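Local coordinates for protein 3,4-dihydroxybenzoate decarboxylase (Enterobacter cloacae, PDB 5NY5) that decarboxylates 3,4-dihydroxybenzoate, probably to catechol, and para-carboxylates catechols in the reverse direction, as a UbiD-family enzyme dependent on prenylated flavin, at residues 340-345 / 385-390; 92-97 / 334-339; 397-402 / 411-416. All blocks are in the same frame, centred on the assembly; numbering follows the deposited sequence.

In the fold
All three contacts are largely buried, but they lie in different places. Interaction 2 joins helix 93-101, from the N-terminal family region, to the long helix 324-346 and lies nearest the prenylated-flavin site. Interaction 1 uses a later part of the same long helix and packs it on helix 380-391. Interaction 3 packs the next strand, 397-401, on helix 410-419, on the sheet face opposite helix 380-391. Interactions 1 and 3 meet through A385 and L389, which pack on I398. Both border other subunits, while no other chain touches the segments of interaction 2. Interactions 1 and 3 are purely apolar across their segments. Interaction 2 is mixed, since a buried carboxylate oxygen rests on an alanine methyl.

Interaction 1 (340-345 / 385-390)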
loop_
_atom_site.group_PDB
_atom_site.type_symbol
_atom_site.label_atom_id
_atom_site.label_comp_id
_atom_site.label_asym_id
_atom_site.label_seq_id
_atom_site.Cartn_x
_atom_site.Cartn_y
_atom_site.Cartn_z
ATOM N N ARG A 340 -2.336 -31.141 -6.574
ATOM C CA ARG A 340 -1.100 -31.788 -7.001
ATOM C C ARG A 340 -1.124 -32.102 -8.491
ATOM O O ARG A 340 -0.115 -31.931 -9.184
ATOM C CB ARG A 340 -0.867 -33.061 -6.191
ATOM C CG ARG A 340 0.244 -33.935 -6.737
ATOM C CD ARG A 340 0.509 -35.122 -5.836
ATOM N NE ARG A 340 0.849 -34.695 -4.484
ATOM C CZ ARG A 340 1.336 -35.500 -3.547
ATOM N NH1 ARG A 340 1.617 -35.024 -2.342
ATOM N NH2 ARG A 340 1.549 -36.781 -3.815
ATOM N N ASN A 341 -2.265 -32.564 -9.000
ATOM C CA ASN A 341 -2.360 -32.863 -10.425
ATOM C C ASN A 341 -2.177 -31.607 -11.263
ATOM O O ASN A 341 -1.526 -31.640 -12.313
ATOM C CB ASN A 341 -3.703 -33.521 -10.736
ATOM C CG ASN A 341 -3.864 -34.861 -10.056
ATOM O OD1 ASN A 341 -2.882 -35.541 -9.762
ATOM N ND2 ASN A 341 -5.106 -35.251 -9.801
ATOM N N ALA A 342 -2.727 -30.484 -10.802
ATOM C CA ALA A 342 -2.674 -29.256 -11.585
ATOM C C ALA A 342 -1.264 -28.679 -11.628
ATOM O O ALA A 342 -0.832 -28.168 -12.666
ATOM C CB ALA A 342 -3.661 -28.237 -11.019
ATOM N N VAL A 343 -0.530 -28.755 -10.518
ATOM C CA VAL A 343 0.813 -28.185 -10.494
ATOM C C VAL A 343 1.799 -29.091 -11.220
ATOM O O VAL A 343 2.688 -28.615 -11.933
ATOM C CB VAL A 343 1.256 -27.910 -9.045
ATOM C CG1 VAL A 343 2.626 -27.258 -9.031
ATOM C CG2 VAL A 343 0.246 -27.027 -8.339
ATOM N N GLU A 344 1.661 -30.407 -11.052
ATOM C CA GLU A 344 2.559 -31.328 -11.738
ATOM C C GLU A 344 2.396 -31.241 -13.248
ATOM O O GLU A 344 3.372 -31.391 -13.989
ATOM C CB GLU A 344 2.319 -32.756 -11.251
ATOM C CG GLU A 344 3.370 -33.744 -11.712
ATOM C CD GLU A 344 4.756 -33.396 -11.208
ATOM O OE1 GLU A 344 4.865 -32.786 -10.122
ATOM O OE2 GLU A 344 5.740 -33.731 -11.902
ATOM N N GLU A 345 1.180 -30.984 -13.719
ATOM C CA GLU A 345 0.972 -30.769 -15.144
ATOM C C GLU A 345 1.636 -29.474 -15.604
ATOM O O GLU A 345 2.329 -29.447 -16.627
ATOM C CB GLU A 345 -0.525 -30.750 -15.447
ATOM C CG GLU A 345 -0.866 -30.602 -16.915
ATOM C CD GLU A 345 -2.096 -29.743 -17.139
ATOM O OE1 GLU A 345 -2.000 -28.509 -16.962
ATOM O OE2 GLU A 345 -3.162 -30.298 -17.486
ATOM N N ALA A 385 1.156 -21.170 -6.239
ATOM C CA ALA A 385 0.069 -20.702 -5.387
ATOM C C ALA A 385 -1.136 -20.276 -6.214
ATOM O O ALA A 385 -2.282 -20.533 -5.830
ATOM C CB ALA A 385 0.551 -19.551 -4.507
ATOM N N LEU A 386 -0.895 -19.629 -7.353
ATOM C CA LEU A 386 -1.997 -19.233 -8.222
ATOM C C LEU A 386 -2.717 -20.446 -8.797
ATOM O O LEU A 386 -3.940 -20.420 -8.974
ATOM C CB LEU A 386 -1.482 -18.335 -9.343
ATOM C CG LEU A 386 -0.871 -17.014 -8.876
ATOM C CD1 LEU A 386 -0.312 -16.234 -10.051
ATOM C CD2 LEU A 386 -1.902 -16.197 -8.127
ATOM N N ILE A 387 -1.981 -21.515 -9.100
ATOM C CA ILE A 387 -2.616 -22.708 -9.649
ATOM C C ILE A 387 -3.541 -23.338 -8.617
ATOM O O ILE A 387 -4.676 -23.715 -8.926
ATOM C CB ILE A 387 -1.554 -23.703 -10.147
ATOM C CG1 ILE A 387 -0.766 -23.109 -11.310
ATOM C CG2 ILE A 387 -2.207 -24.994 -10.583
ATOM C CD1 ILE A 387 0.429 -23.938 -11.718
ATOM N N ALA A 388 -3.076 -23.445 -7.372
ATOM C CA ALA A 388 -3.900 -24.028 -6.318
ATOM C C ALA A 388 -5.149 -23.194 -6.069
ATOM O O ALA A 388 -6.255 -23.734 -5.940
ATOM C CB ALA A 388 -3.083 -24.172 -5.036
ATOM N N LEU A 389 -4.990 -21.870 -5.989
ATOM C CA LEU A 389 -6.142 -20.990 -5.827
ATOM C C LEU A 389 -7.129 -21.151 -6.975
ATOM O O LEU A 389 -8.347 -21.146 -6.764
ATOM C CB LEU A 389 -5.676 -19.539 -5.729
ATOM C CG LEU A 389 -4.982 -19.117 -4.435
ATOM C CD1 LEU A 389 -4.321 -17.766 -4.610
ATOM C CD2 LEU A 389 -5.981 -19.077 -3.295
ATOM N N ALA A 390 -6.619 -21.287 -8.200
ATOM C CA ALA A 390 -7.494 -21.481 -9.348
ATOM C C ALA A 390 -8.151 -22.853 -9.325
ATOM O O ALA A 390 -9.299 -22.996 -9.759
ATOM C CB ALA A 390 -6.704 -21.291 -10.640
#
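The carbonyl oxygen of I387 accepts a hydrogen bond from the hydroxyl OG1 of T391, one turn further along the same helix. This polar bond stays within helix 380-391. The side chain of I387 makes the contact with segment 340-345, and that contact is wholly apolar. CG2 is the methyl that does the touching. It lies 3.6 Å from CB of A342 and 3.9 Å from CG2 of V343. The directions from this methyl to its two partners are about 80° apart, so it fits between two successive residues of the facing helix. I387 has CG1 beside its backbone N (chi1 -64°), which turns CG2 to the position anti to that N. V343 has CG1 anti to its backbone N (chi1 -177°). This leaves CG2 beside the backbone N, and it is CG2 that meets I387. The two branched side chains pass each other at a slant. The backbones come nearest at V343 and I387, with their CA atoms 6.5 Å apart. The contact is small, burying 136 Å² in all. I387 also packs on A346, near the end of the long helix, and on A390 of the second subunit, while A388 packs on I339. The two helices lie side by side against the sheet, helix 380-391 on strands 397-401 and 455-462 through A385 and L389, and helix 324-346 on strand 351-356.

Interaction 2 (92-97 / 334-339)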
loop_
_atom_site.group_PDB
_atom_site.type_symbol
_atom_site.label_atom_id
_atom_site.label_comp_id
_atom_site.label_asym_id
_atom_site.label_seq_id
_atom_site.Cartn_x
_atom_site.Cartn_y
_atom_site.Cartn_z
ATOM N N LYS A 92 2.113 -39.819 1.579
ATOM C CA LYS A 92 1.751 -40.176 0.214
ATOM C C LYS A 92 0.291 -40.590 0.089
ATOM O O LYS A 92 -0.091 -41.176 -0.928
ATOM C CB LYS A 92 2.657 -41.299 -0.294
ATOM C CG LYS A 92 4.131 -40.948 -0.314
ATOM C CD LYS A 92 4.954 -42.102 -0.857
ATOM C CE LYS A 92 6.432 -41.751 -0.929
ATOM N NZ LYS A 92 7.223 -42.815 -1.609
ATOM N N LEU A 93 -0.530 -40.291 1.096
ATOM C CA LEU A 93 -1.911 -40.761 1.097
ATOM C C LEU A 93 -2.704 -40.173 -0.064
ATOM O O LEU A 93 -3.484 -40.880 -0.713
ATOM C CB LEU A 93 -2.572 -40.421 2.432
ATOM C CG LEU A 93 -4.033 -40.818 2.626
ATOM C CD1 LEU A 93 -4.230 -42.293 2.343
ATOM C CD2 LEU A 93 -4.480 -40.486 4.036
ATOM N N ALA A 94 -2.516 -38.882 -0.345
ATOM C CA ALA A 94 -3.254 -38.260 -1.439
ATOM C C ALA A 94 -2.820 -38.823 -2.786
ATOM O O ALA A 94 -3.642 -38.963 -3.699
ATOM C CB ALA A 94 -3.073 -36.745 -1.401
ATOM N N GLN A 95 -1.535 -39.156 -2.928
ATOM C CA GLN A 95 -1.066 -39.758 -4.170
ATOM C C GLN A 95 -1.637 -41.155 -4.355
ATOM O O GLN A 95 -2.073 -41.514 -5.455
ATOM C CB GLN A 95 0.459 -39.809 -4.195
ATOM C CG GLN A 95 1.018 -40.686 -5.307
ATOM C CD GLN A 95 2.530 -40.641 -5.391
ATOM O OE1 GLN A 95 3.221 -40.559 -4.374
ATOM N NE2 GLN A 95 3.055 -40.687 -6.610
ATOM N N HIS A 96 -1.640 -41.957 -3.288
ATOM C CA HIS A 96 -2.105 -43.334 -3.390
ATOM C C HIS A 96 -3.552 -43.398 -3.856
ATOM O O HIS A 96 -3.906 -44.229 -4.702
ATOM C CB HIS A 96 -1.937 -44.037 -2.044
ATOM C CG HIS A 96 -2.303 -45.486 -2.068
ATOM N ND1 HIS A 96 -3.548 -45.946 -1.696
ATOM C CD2 HIS A 96 -1.587 -46.581 -2.416
ATOM C CE1 HIS A 96 -3.584 -47.261 -1.815
ATOM N NE2 HIS A 96 -2.406 -47.671 -2.250
ATOM N N VAL A 97 -4.404 -42.521 -3.324
ATOM C CA VAL A 97 -5.797 -42.498 -3.758
ATOM C C VAL A 97 -5.907 -41.948 -5.174
ATOM O O VAL A 97 -6.652 -42.482 -6.005
ATOM C CB VAL A 97 -6.652 -41.689 -2.767
ATOM C CG1 VAL A 97 -8.094 -41.646 -3.233
ATOM C CG2 VAL A 97 -6.559 -42.290 -1.374
ATOM N N PRO A 334 -9.198 -34.998 -1.391
ATOM C CA PRO A 334 -9.512 -34.498 -2.739
ATOM C C PRO A 334 -8.854 -33.165 -3.041
ATOM O O PRO A 334 -8.391 -32.948 -4.167
ATOM C CB PRO A 334 -11.042 -34.382 -2.722
ATOM C CG PRO A 334 -11.484 -35.311 -1.666
ATOM C CD PRO A 334 -10.422 -35.261 -0.615
ATOM N N THR A 335 -8.802 -32.265 -2.057
ATOM C CA THR A 335 -8.186 -30.960 -2.271
ATOM C C THR A 335 -6.724 -31.104 -2.673
ATOM O O THR A 335 -6.287 -30.538 -3.680
ATOM C CB THR A 335 -8.311 -30.111 -1.007
ATOM O OG1 THR A 335 -9.686 -30.038 -0.614
ATOM C CG2 THR A 335 -7.787 -28.708 -1.256
ATOM N N GLU A 336 -5.958 -31.873 -1.900
ATOM C CA GLU A 336 -4.541 -32.048 -2.200
ATOM C C GLU A 336 -4.335 -32.725 -3.546
ATOM O O GLU A 336 -3.437 -32.347 -4.308
ATOM C CB GLU A 336 -3.873 -32.861 -1.095
ATOM C CG GLU A 336 -4.008 -32.250 0.281
ATOM C CD GLU A 336 -3.634 -33.213 1.382
ATOM O OE1 GLU A 336 -3.107 -34.302 1.068
ATOM O OE2 GLU A 336 -3.871 -32.886 2.563
ATOM N N ALA A 337 -5.159 -33.726 -3.858
ATOM C CA ALA A 337 -4.967 -34.492 -5.084
ATOM C C ALA A 337 -5.140 -33.615 -6.317
ATOM O O ALA A 337 -4.307 -33.636 -7.231
ATOM C CB ALA A 337 -5.938 -35.670 -5.119
ATOM N N SER A 338 -6.218 -32.831 -6.361
ATOM C CA SER A 338 -6.462 -31.984 -7.523
ATOM C C SER A 338 -5.425 -30.870 -7.626
ATOM O O SER A 338 -5.002 -30.511 -8.730
ATOM C CB SER A 338 -7.876 -31.408 -7.465
ATOM O OG SER A 338 -8.094 -30.716 -6.251
ATOM N N ILE A 339 -4.997 -30.319 -6.488
ATOM C CA ILE A 339 -3.942 -29.309 -6.506
ATOM C C ILE A 339 -2.636 -29.914 -6.998
ATOM O O ILE A 339 -1.894 -29.290 -7.764
ATOM C CB ILE A 339 -3.783 -28.676 -5.111
ATOM C CG1 ILE A 339 -5.008 -27.834 -4.761
ATOM C CG2 ILE A 339 -2.517 -27.837 -5.037
ATOM C CD1 ILE A 339 -4.967 -27.278 -3.359
#
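A94 meets E336 and A337 where two helices come close, with the CA atoms of A94 and A337 only 5.5 Å apart. Small side chains allow this approach. The methyl CB of A94 points at the facing helix and is the tightest point of the contact. It lies 3.5 Å from OE1 of E336 and 4.0 Å from CB of the same residue. The glutamate begins with CG beside its backbone N (chi1 -58°) and then runs extended (chi2 167°). Its chain therefore passes the alanine, and the carboxylate oxygen rests against the methyl as packing. The carboxylate is buried but well paired. OE2 forms a salt bridge with R79 and accepts a bond from the backbone N of A356, and both would probably stabilise the charged form. A looser touch lies one residue on, where the carbonyl oxygen of A94 is 4.3 Å from CB of A337. The loose side is at K92 and Q95, which are exposed. K92 holds the N-cap position, and CB of Q95 points away from the long helix. The contact joins regions of the N-terminal and C-terminal UbiD families, 237 residues apart in sequence. A337 and V97 both pack on F222, a residue that binds prenylated FMN, so the joint borders the cofactor site. V97 also meets V236 of helix 234-241, L333 lies against A94 and L93, and strand 351-356 covers E336 and I339 through V354.

Interaction 3 (397-402 / 411-416); sequences NIILVD and DDILWA
Strand 397-401 packs against helix 410-419, and the two backbones draw together along the contact. The CA atoms of I399 and I413 are 8.3 Å apart, and those of V401 and A416 are 6.9 Å apart. This is helix-on-sheet packing in the C-terminal alpha/beta region of the UbiD fold. The strand is an inner member of a mixed five-stranded sheet. Helix 380-391 makes a beta-alpha-beta crossover from strand 365-370 and covers the other face through I398 and L400. I399 and V401 face helix 410-419. CD1 of I399 reaches CG2 of I413 at 4.0 Å. The chain of I399 is stretched beyond CG1 (chi2 176°), which carries the terminal methyl out toward the helix. A416, one turn on from I413, points its own methyl at V401. I413 also packs on I367 of the neighbouring strand, so the helix spans two strands. No hydrogen bond crosses between the segments. The polar groups of the helix find partners away from the strand: D412 OD1 forms a salt bridge with R475, and NE1 of W415 bonds to the carbonyl oxygen of P291 in the third subunit. V401 has CG1 beside its backbone N (chi1 -61°), and this branch meets CB of A416 at 3.9 Å.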
loop_
_atom_site.group_PDB
_atom_site.type_symbol
_atom_site.label_atom_id
_atom_site.label_comp_id
_atom_site.label_asym_id
_atom_site.label_seq_id
_atom_site.Cartn_x
_atom_site.Cartn_y
_atom_site.Cartn_z
ATOM N N ASN A 397 -6.128 -19.053 2.049
ATOM C CA ASN A 397 -4.733 -18.672 2.195
ATOM C C ASN A 397 -3.829 -19.797 1.715
ATOM O O ASN A 397 -4.183 -20.976 1.781
ATOM C CB ASN A 397 -4.402 -18.318 3.646
ATOM C CG ASN A 397 -5.147 -17.093 4.126
ATOM O OD1 ASN A 397 -5.325 -16.132 3.381
ATOM N ND2 ASN A 397 -5.595 -17.122 5.373
ATOM N N ILE A 398 -2.657 -19.410 1.223
ATOM C CA ILE A 398 -1.624 -20.339 0.787
ATOM C C ILE A 398 -0.338 -19.991 1.518
ATOM O O ILE A 398 0.000 -18.813 1.669
ATOM C CB ILE A 398 -1.407 -20.281 -0.740
ATOM C CG1 ILE A 398 -2.694 -20.634 -1.484
ATOM C CG2 ILE A 398 -0.274 -21.200 -1.158
ATOM C CD1 ILE A 398 -3.179 -22.030 -1.223
ATOM N N ILE A 399 0.379 -21.012 1.974
ATOM C CA ILE A 399 1.715 -20.847 2.522
ATOM C C ILE A 399 2.668 -21.690 1.691
ATOM O O ILE A 399 2.431 -22.885 1.488
ATOM C CB ILE A 399 1.775 -21.237 4.009
ATOM C CG1 ILE A 399 0.889 -20.299 4.828
ATOM C CG2 ILE A 399 3.202 -21.178 4.511
ATOM C CD1 ILE A 399 0.803 -20.645 6.285
ATOM N N LEU A 400 3.730 -21.062 1.198
ATOM C CA LEU A 400 4.759 -21.724 0.410
ATOM C C LEU A 400 5.989 -21.962 1.276
ATOM O O LEU A 400 6.497 -21.029 1.900
ATOM C CB LEU A 400 5.136 -20.873 -0.804
ATOM C CG LEU A 400 4.021 -20.424 -1.748
ATOM C CD1 LEU A 400 4.481 -19.242 -2.577
ATOM C CD2 LEU A 400 3.607 -21.568 -2.649
ATOM N N VAL A 401 6.468 -23.205 1.311
ATOM C CA VAL A 401 7.668 -23.565 2.053
ATOM C C VAL A 401 8.540 -24.452 1.172
ATOM O O VAL A 401 8.094 -24.988 0.159
ATOM C CB VAL A 401 7.347 -24.279 3.383
ATOM C CG1 VAL A 401 6.538 -23.381 4.293
ATOM C CG2 VAL A 401 6.602 -25.567 3.117
ATOM N N ASP A 402 9.798 -24.606 1.582
ATOM C CA ASP A 402 10.766 -25.403 0.845
ATOM C C ASP A 402 10.709 -26.867 1.278
ATOM O O ASP A 402 9.952 -27.256 2.170
ATOM C CB ASP A 402 12.172 -24.839 1.029
ATOM C CG ASP A 402 12.316 -23.445 0.463
ATOM O OD1 ASP A 402 12.234 -23.294 -0.774
ATOM O OD2 ASP A 402 12.519 -22.501 1.255
ATOM N N ASP A 411 4.209 -26.267 14.048
ATOM C CA ASP A 411 5.365 -25.559 14.586
ATOM C C ASP A 411 6.358 -25.233 13.478
ATOM O O ASP A 411 6.856 -24.106 13.381
ATOM C CB ASP A 411 6.043 -26.388 15.681
ATOM C CG ASP A 411 5.279 -26.375 16.991
ATOM O OD1 ASP A 411 4.300 -25.615 17.110
ATOM O OD2 ASP A 411 5.669 -27.122 17.909
ATOM N N ASP A 412 6.645 -26.214 12.621
ATOM C CA ASP A 412 7.608 -26.009 11.547
ATOM C C ASP A 412 7.095 -25.011 10.515
ATOM O O ASP A 412 7.892 -24.323 9.870
ATOM C CB ASP A 412 7.935 -27.349 10.891
ATOM C CG ASP A 412 9.402 -27.486 10.554
ATOM O OD1 ASP A 412 10.218 -26.739 11.130
ATOM O OD2 ASP A 412 9.743 -28.348 9.718
ATOM N N ILE A 413 5.775 -24.918 10.347
ATOM C CA ILE A 413 5.207 -23.935 9.432
ATOM C C ILE A 413 5.401 -22.525 9.976
ATOM O O ILE A 413 5.788 -21.608 9.243
ATOM C CB ILE A 413 3.723 -24.247 9.173
ATOM C CG1 ILE A 413 3.575 -25.617 8.510
ATOM C CG2 ILE A 413 3.085 -23.166 8.321
ATOM C CD1 ILE A 413 2.141 -26.025 8.274
ATOM N N LEU A 414 5.139 -22.327 11.271
ATOM C CA LEU A 414 5.362 -21.018 11.871
ATOM C C LEU A 414 6.842 -20.660 11.902
ATOM O O LEU A 414 7.190 -19.475 11.900
ATOM C CB LEU A 414 4.766 -20.973 13.277
ATOM C CG LEU A 414 3.244 -21.088 13.358
ATOM C CD1 LEU A 414 2.775 -21.198 14.790
ATOM C CD2 LEU A 414 2.584 -19.901 12.683
ATOM N N TRP A 415 7.723 -21.662 11.923
ATOM C CA TRP A 415 9.155 -21.388 11.859
ATOM C C TRP A 415 9.536 -20.775 10.517
ATOM O O TRP A 415 10.269 -19.781 10.461
ATOM C CB TRP A 415 9.951 -22.667 12.108
ATOM C CG TRP A 415 11.421 -22.495 11.874
ATOM C CD1 TRP A 415 12.332 -21.977 12.746
ATOM C CD2 TRP A 415 12.150 -22.836 10.689
ATOM N NE1 TRP A 415 13.581 -21.976 12.179
ATOM C CE2 TRP A 415 13.495 -22.497 10.916
ATOM C CE3 TRP A 415 11.794 -23.393 9.460
ATOM C CZ2 TRP A 415 14.486 -22.700 9.960
ATOM C CZ3 TRP A 415 12.779 -23.591 8.513
ATOM C CH2 TRP A 415 14.107 -23.245 8.768
ATOM N N ALA A 416 9.061 -21.368 9.419
ATOM C CA ALA A 416 9.316 -20.790 8.103
ATOM C C ALA A 416 8.723 -19.394 7.988
ATOM O O ALA A 416 9.293 -18.530 7.312
ATOM C CB ALA A 416 8.751 -21.698 7.013
#